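Local atomic coordinates of Xcc_ctr_pt (Xanthomonas campestris pv. campestris, PDB entry 6NJW), a protein that probably cleaves DNA as a Class 2 OLD family nuclease by a two-metal mechanism, this chain being its C-terminal region with the Toprim domain. Residues 42-51 against 214-222. Sequence-based numbering, arbitrary orientation.
Sequences LNIPLDMLGI and LEHIRDAIA
In this Toprim fold, the connection between helix 29-41 and strand 51-55 of the parallel sheet packs I44, L49 and I51 against helix 208-226. No hydrogen bond joins segments 42-51 and 214-222; the 472 Å² they bury is mainly aliphatic. L214 reaches into the loop with its two methyls divided between partners: CD1 meets L42 CD2 at 3.9 Å, while CD2 faces L46 CD2, and in both pairs the side chains run roughly at right angles. V35 and A39 of helix 29-41 and I24 of strand 22-26 also touch L214. I44 lies across R218, also near a right angle. Its CG2, anti to the backbone N (CG1 at chi1 -62°), rests 3.9 Å from R218 CB, and its CD1 approaches R218 NH1 obliquely at 3.8 Å. R218, bent at chi2 and chi3, is tied down within its own helix: NE (2.7 Å) and NH2 (2.9 Å) both reach OD1 of D219, a side-on salt bridge with the acceptor close to the guanidinium plane, which would restrain the turn of the guanidinium beside I44. A Schellman motif with N43 at positive phi ends helix 29-41, and a type I turn from D47 to G50 leads into I51. L49 sets CD1 against R218 CG and CD2 4.3 Å from I221 CG2. I51 CD1 touches residues one turn apart, 4.0 Å from I217 CG1 and 4.1 Å from I221 CG1.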
# COMPACT_ATOMS: atom_id res chain seq x y z
N LEU A 42 -2.65 10.98 9.03
CA LEU A 42 -1.30 11.14 9.60
C LEU A 42 -0.77 12.57 9.44
O LEU A 42 0.38 12.83 9.82
CB LEU A 42 -0.30 10.15 8.96
CG LEU A 42 -0.03 8.81 9.66
CD1 LEU A 42 -1.30 8.23 10.20
CD2 LEU A 42 0.65 7.81 8.71
N ASN A 43 -1.57 13.47 8.87
CA ASN A 43 -1.20 14.88 8.67
C ASN A 43 -0.02 15.03 7.72
O ASN A 43 0.80 15.94 7.86
CB ASN A 43 -0.92 15.57 10.01
CG ASN A 43 -2.17 15.67 10.87
OD1 ASN A 43 -3.25 15.95 10.36
ND2 ASN A 43 -2.03 15.43 12.15
N ILE A 44 0.06 14.12 6.75
CA ILE A 44 1.08 14.14 5.70
C ILE A 44 0.32 14.49 4.43
O ILE A 44 -0.40 13.65 3.88
CB ILE A 44 1.81 12.79 5.63
CG1 ILE A 44 2.53 12.53 6.95
CG2 ILE A 44 2.79 12.73 4.42
CD1 ILE A 44 3.23 11.18 7.03
N PRO A 45 0.39 15.73 3.96
CA PRO A 45 -0.51 16.17 2.88
C PRO A 45 0.07 15.94 1.49
O PRO A 45 0.77 16.79 0.94
CB PRO A 45 -0.67 17.66 3.19
CG PRO A 45 0.71 18.04 3.68
CD PRO A 45 1.21 16.84 4.48
N LEU A 46 -0.26 14.79 0.89
CA LEU A 46 0.46 14.34 -0.30
C LEU A 46 0.33 15.33 -1.44
O LEU A 46 1.33 15.67 -2.09
CB LEU A 46 -0.04 12.96 -0.71
CG LEU A 46 0.25 11.85 0.32
CD1 LEU A 46 -0.26 10.50 -0.21
CD2 LEU A 46 1.72 11.78 0.68
N ASP A 47 -0.87 15.85 -1.67
CA ASP A 47 -1.08 16.76 -2.79
C ASP A 47 -0.33 18.07 -2.59
O ASP A 47 0.31 18.57 -3.51
CB ASP A 47 -2.57 17.03 -2.97
CG ASP A 47 -3.35 15.78 -3.29
OD1 ASP A 47 -2.79 14.90 -3.97
OD2 ASP A 47 -4.52 15.67 -2.86
N MET A 48 -0.40 18.62 -1.37
CA MET A 48 0.33 19.85 -1.08
C MET A 48 1.83 19.64 -1.20
O MET A 48 2.54 20.53 -1.66
CB MET A 48 -0.04 20.33 0.33
CG MET A 48 -1.52 20.41 0.58
SD MET A 48 -2.21 21.87 -0.18
CE MET A 48 -1.41 23.17 0.74
N LEU A 49 2.31 18.44 -0.86
CA LEU A 49 3.73 18.11 -0.98
C LEU A 49 4.15 17.74 -2.39
O LEU A 49 5.33 17.43 -2.60
CB LEU A 49 4.07 16.95 -0.03
CG LEU A 49 4.10 17.27 1.48
CD1 LEU A 49 4.06 15.99 2.34
CD2 LEU A 49 5.30 18.10 1.81
N GLY A 50 3.24 17.70 -3.36
CA GLY A 50 3.63 17.28 -4.70
C GLY A 50 3.91 15.80 -4.84
O GLY A 50 4.70 15.41 -5.71
N ILE A 51 3.31 14.95 -4.00
CA ILE A 51 3.51 13.50 -4.07
C ILE A 51 2.31 12.87 -4.75
O ILE A 51 1.17 13.12 -4.35
CB ILE A 51 3.74 12.90 -2.67
CG1 ILE A 51 5.02 13.47 -2.08
CG2 ILE A 51 3.85 11.38 -2.74
CD1 ILE A 51 5.14 13.33 -0.59
N LEU A 214 4.90 6.31 3.98
CA LEU A 214 4.50 7.72 3.99
C LEU A 214 5.56 8.60 4.66
O LEU A 214 5.89 9.68 4.15
CB LEU A 214 3.15 7.88 4.70
CG LEU A 214 1.97 7.31 3.92
CD1 LEU A 214 0.70 7.39 4.80
CD2 LEU A 214 1.77 8.07 2.60
N GLU A 215 6.09 8.16 5.80
CA GLU A 215 7.13 8.92 6.50
C GLU A 215 8.43 8.96 5.70
O GLU A 215 9.13 9.98 5.69
CB GLU A 215 7.35 8.32 7.88
CG GLU A 215 6.10 8.40 8.79
CD GLU A 215 6.32 7.83 10.20
OE1 GLU A 215 7.16 6.93 10.35
OE2 GLU A 215 5.62 8.26 11.13
N HIS A 216 8.75 7.88 4.99
CA HIS A 216 9.97 7.87 4.19
C HIS A 216 9.90 8.92 3.08
O HIS A 216 10.84 9.70 2.91
CB HIS A 216 10.20 6.48 3.59
CG HIS A 216 11.52 6.35 2.88
ND1 HIS A 216 12.62 5.77 3.46
CD2 HIS A 216 11.92 6.76 1.65
CE1 HIS A 216 13.64 5.82 2.62
NE2 HIS A 216 13.24 6.41 1.51
N ILE A 217 8.79 8.96 2.34
CA ILE A 217 8.71 9.89 1.21
C ILE A 217 8.54 11.32 1.70
O ILE A 217 9.09 12.26 1.11
CB ILE A 217 7.58 9.48 0.23
CG1 ILE A 217 7.67 10.30 -1.07
CG2 ILE A 217 6.20 9.65 0.81
CD1 ILE A 217 8.98 10.07 -1.82
N ARG A 218 7.80 11.50 2.80
CA ARG A 218 7.69 12.83 3.41
C ARG A 218 9.06 13.33 3.84
O ARG A 218 9.42 14.50 3.60
CB ARG A 218 6.72 12.75 4.60
CG ARG A 218 6.41 14.09 5.30
CD ARG A 218 7.45 14.53 6.36
NE ARG A 218 7.99 13.45 7.19
CZ ARG A 218 7.33 12.89 8.19
NH1 ARG A 218 6.09 13.30 8.47
NH2 ARG A 218 7.89 11.92 8.91
N ASP A 219 9.85 12.47 4.48
CA ASP A 219 11.18 12.87 4.92
C ASP A 219 12.04 13.31 3.75
O ASP A 219 12.71 14.34 3.81
CB ASP A 219 11.86 11.72 5.68
CG ASP A 219 11.34 11.57 7.10
OD1 ASP A 219 10.42 12.31 7.50
OD2 ASP A 219 11.87 10.69 7.81
N ALA A 220 12.02 12.54 2.65
CA ALA A 220 12.85 12.86 1.50
C ALA A 220 12.47 14.21 0.90
O ALA A 220 13.35 15.00 0.52
CB ALA A 220 12.72 11.76 0.44
N ILE A 221 11.18 14.50 0.80
CA ILE A 221 10.77 15.79 0.23
C ILE A 221 11.12 16.93 1.20
O ILE A 221 11.58 18.00 0.78
CB ILE A 221 9.27 15.77 -0.11
CG1 ILE A 221 8.95 14.72 -1.18
CG2 ILE A 221 8.79 17.15 -0.55
CD1 ILE A 221 9.75 14.87 -2.41
N ALA A 222 10.88 16.73 2.49
CA ALA A 222 11.19 17.78 3.46
C ALA A 222 12.69 18.06 3.54
O ALA A 222 13.10 19.21 3.73
CB ALA A 222 10.66 17.41 4.85